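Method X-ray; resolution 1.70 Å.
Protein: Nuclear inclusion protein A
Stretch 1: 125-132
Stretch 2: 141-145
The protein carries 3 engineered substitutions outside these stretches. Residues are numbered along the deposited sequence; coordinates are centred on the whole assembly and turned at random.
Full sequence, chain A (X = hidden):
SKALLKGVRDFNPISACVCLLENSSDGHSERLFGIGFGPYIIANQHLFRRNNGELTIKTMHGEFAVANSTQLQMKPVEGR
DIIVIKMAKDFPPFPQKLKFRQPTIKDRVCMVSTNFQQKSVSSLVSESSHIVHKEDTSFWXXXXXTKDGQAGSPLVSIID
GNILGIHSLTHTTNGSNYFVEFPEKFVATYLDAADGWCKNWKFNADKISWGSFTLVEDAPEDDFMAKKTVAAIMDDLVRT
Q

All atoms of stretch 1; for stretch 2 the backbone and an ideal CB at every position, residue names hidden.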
# COMPACT_ATOMS: atom_id res chain seq x y z
N VAL A 125 -13.49 -7.07 -2.65
CA VAL A 125 -12.41 -7.95 -3.10
C VAL A 125 -12.50 -8.15 -4.61
O VAL A 125 -13.60 -8.19 -5.18
CB VAL A 125 -12.39 -9.30 -2.32
CG1 VAL A 125 -13.64 -10.13 -2.58
CG2 VAL A 125 -11.15 -10.11 -2.70
N SER A 126 -11.35 -8.22 -5.27
CA SER A 126 -11.29 -8.36 -6.73
C SER A 126 -11.21 -9.82 -7.15
O SER A 126 -11.13 -10.72 -6.31
CB SER A 126 -10.05 -7.66 -7.29
OG SER A 126 -8.88 -8.42 -6.99
N GLU A 127 -11.21 -10.05 -8.47
CA GLU A 127 -10.84 -11.38 -8.97
C GLU A 127 -9.39 -11.66 -8.61
O GLU A 127 -8.59 -10.73 -8.41
CB GLU A 127 -10.99 -11.44 -10.50
CG GLU A 127 -12.41 -11.62 -10.99
CD GLU A 127 -12.42 -12.03 -12.45
OE1 GLU A 127 -12.16 -11.16 -13.31
OE2 GLU A 127 -12.69 -13.21 -12.72
N SER A 128 -9.03 -12.94 -8.58
CA SER A 128 -7.64 -13.30 -8.26
C SER A 128 -6.79 -13.22 -9.53
O SER A 128 -7.30 -13.43 -10.64
CB SER A 128 -7.51 -14.71 -7.66
OG SER A 128 -7.81 -15.72 -8.61
N SER A 129 -5.50 -12.96 -9.34
CA SER A 129 -4.59 -12.83 -10.47
C SER A 129 -3.31 -13.63 -10.28
O SER A 129 -2.80 -13.75 -9.18
CB SER A 129 -4.20 -11.36 -10.65
OG SER A 129 -3.30 -11.18 -11.74
N HIS A 130 -2.80 -14.13 -11.39
CA HIS A 130 -1.45 -14.66 -11.43
C HIS A 130 -0.51 -13.48 -11.28
O HIS A 130 -0.91 -12.33 -11.53
CB HIS A 130 -1.21 -15.40 -12.75
CG HIS A 130 -2.30 -16.37 -13.06
ND1 HIS A 130 -2.54 -17.49 -12.29
CD2 HIS A 130 -3.24 -16.37 -14.03
CE1 HIS A 130 -3.58 -18.14 -12.78
NE2 HIS A 130 -4.04 -17.47 -13.82
N ILE A 131 0.72 -13.77 -10.87
CA ILE A 131 1.74 -12.71 -10.68
C ILE A 131 3.05 -13.08 -11.32
O ILE A 131 3.34 -14.28 -11.50
CB ILE A 131 1.92 -12.35 -9.20
CG1 ILE A 131 2.39 -13.57 -8.38
CG2 ILE A 131 0.56 -11.88 -8.62
CD1 ILE A 131 2.79 -13.25 -6.92
N VAL A 132 3.83 -12.06 -11.70
CA VAL A 132 5.13 -12.30 -12.33
C VAL A 132 6.10 -11.23 -11.84
O VAL A 132 5.83 -10.04 -12.00
CB VAL A 132 5.05 -12.24 -13.88
CG1 VAL A 132 6.47 -12.45 -14.51
CG2 VAL A 132 4.06 -13.24 -14.45
N UNK A 141 4.14 -7.98 -11.47
CA UNK A 141 3.01 -7.71 -12.35
C UNK A 141 1.74 -8.43 -11.87
O UNK A 141 1.80 -9.56 -11.34
CB UNK A 141 3.35 -8.13 -13.78
N UNK A 142 0.60 -7.77 -12.04
CA UNK A 142 -0.70 -8.40 -11.83
C UNK A 142 -1.66 -7.90 -12.91
O UNK A 142 -1.37 -6.92 -13.61
CB UNK A 142 -1.24 -8.10 -10.43
N UNK A 143 -2.79 -8.61 -13.05
CA UNK A 143 -3.77 -8.31 -14.09
C UNK A 143 -5.16 -7.86 -13.59
O UNK A 143 -6.15 -7.99 -14.32
CB UNK A 143 -3.94 -9.55 -14.97
N UNK A 144 -5.22 -7.30 -12.38
CA UNK A 144 -6.48 -6.84 -11.79
C UNK A 144 -6.72 -5.39 -12.24
O UNK A 144 -5.84 -4.55 -12.10
CB UNK A 144 -6.45 -6.95 -10.26
N UNK A 145 -7.90 -5.15 -12.79
CA UNK A 145 -8.33 -3.80 -13.18
C UNK A 145 -8.18 -2.80 -12.03
O UNK A 145 -8.67 -3.04 -10.92
CB UNK A 145 -9.78 -3.83 -13.65

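Position 141 is fixed by its backbone before any side chain is considered. Its N donates to Val-132 O at 2.7 Å (N-H...O angle 162°), and its O accepts from Val-132 N at 3.2 Å (151°), the two bonds of an antiparallel hydrogen-bonded pair with CA atoms 5.1 Å apart. The same carbonyl O lies 3.2 Å from Ile-131 CA, a CA-H...O contact. CA-to-CB points to the sheet face that carries the Val-132 side chain. With phi/psi of -74/144, many strand-compatible residues would suit, whether beta-branched, aliphatic or long and polar. The deposited residue is Gln-141; its CB lies 4.5 Å from Val-132 CB, and chi1 and chi2, both t, extend the chain.

At 142 the angles (-141/165) are still extended and CA-to-CB points sideways. The ideal CB is 3.9 Å from Ser-129 OG and 4.6 Å from Ile-131 CG2, so stretch 1 borders the root of the side chain without specifying its end; polar, aromatic and aliphatic residues all remain possible. It is His-142. With chi1 p, its ring leads away from stretch 1, and ND1 accepts a hydrogen bond from the N of residue 144 at 3.1 Å, while NE2 is bonded elsewhere in the structure.

Position 143 leaves the strand, as phi/psi of -116/24 indicates. Its N donates to Ser-129 OG at 2.9 Å (161°), a bond that any residue except proline could make. Ser-129 OG in turn donates to His-130 O at 2.7 Å, so the hydroxyl links both segments. CA-to-CB points sideways, with the ideal CB 3.7 Å from Ser-129 OG; a long or flat side chain could turn back along residues 129-132, whereas a short one could not reach Val-132. Trp-143 does turn back, with chi1 m and chi2 -95°. Stretch 1 meets the edge of its ring: CE3 is 3.3 Å from His-130 O, and CH2 makes an apolar contact with Val-132 CG2 at 3.7 Å.

At 144 CA-to-CB points toward stretch 1, with the ideal CB 4.3 Å from Ser-126 OG and 5.0 Å from Ser-129 CB. Ser-126 OG already donates to Glu-127 O at 2.7 Å, so a medium-sized aliphatic such as Val, Ile, Leu or Met is reasonable. Ile-144 has the largest area covered by stretch 1: CG1 packs 3.7 Å from Ser-129 CB, and CD1 reaches 3.5 Å from Ser-126 OG.

Position 145 has nothing of stretch 1 within 5.5 Å of its ideal CB, so this contact leaves its identity open. It is Thr-145.

Stretch 2, residues 141-145: QHWIT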
# COMPACT_ATOMS: atom_id res chain seq x y z
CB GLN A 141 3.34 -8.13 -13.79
CG GLN A 141 2.31 -7.63 -14.81
CD GLN A 141 2.72 -7.91 -16.25
OE1 GLN A 141 3.77 -8.48 -16.50
NE2 GLN A 141 1.88 -7.49 -17.19
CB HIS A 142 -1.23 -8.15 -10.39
CG HIS A 142 -1.68 -6.73 -10.13
ND1 HIS A 142 -2.92 -6.28 -10.50
CD2 HIS A 142 -1.07 -5.70 -9.51
CE1 HIS A 142 -3.05 -5.01 -10.14
NE2 HIS A 142 -1.94 -4.63 -9.54
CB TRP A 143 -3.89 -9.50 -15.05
CG TRP A 143 -2.67 -9.61 -15.95
CD1 TRP A 143 -2.55 -9.11 -17.22
CD2 TRP A 143 -1.41 -10.23 -15.64
NE1 TRP A 143 -1.29 -9.38 -17.72
CE2 TRP A 143 -0.57 -10.06 -16.76
CE3 TRP A 143 -0.91 -10.90 -14.52
CZ2 TRP A 143 0.74 -10.56 -16.80
CZ3 TRP A 143 0.40 -11.40 -14.55
CH2 TRP A 143 1.21 -11.22 -15.69
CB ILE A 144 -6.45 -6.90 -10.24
CG1 ILE A 144 -6.16 -8.34 -9.77
CG2 ILE A 144 -7.78 -6.35 -9.61
CD1 ILE A 144 -5.64 -8.48 -8.33
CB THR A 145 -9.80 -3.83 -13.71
OG1 THR A 145 -9.85 -4.58 -14.92
CG2 THR A 145 -10.34 -2.40 -13.96
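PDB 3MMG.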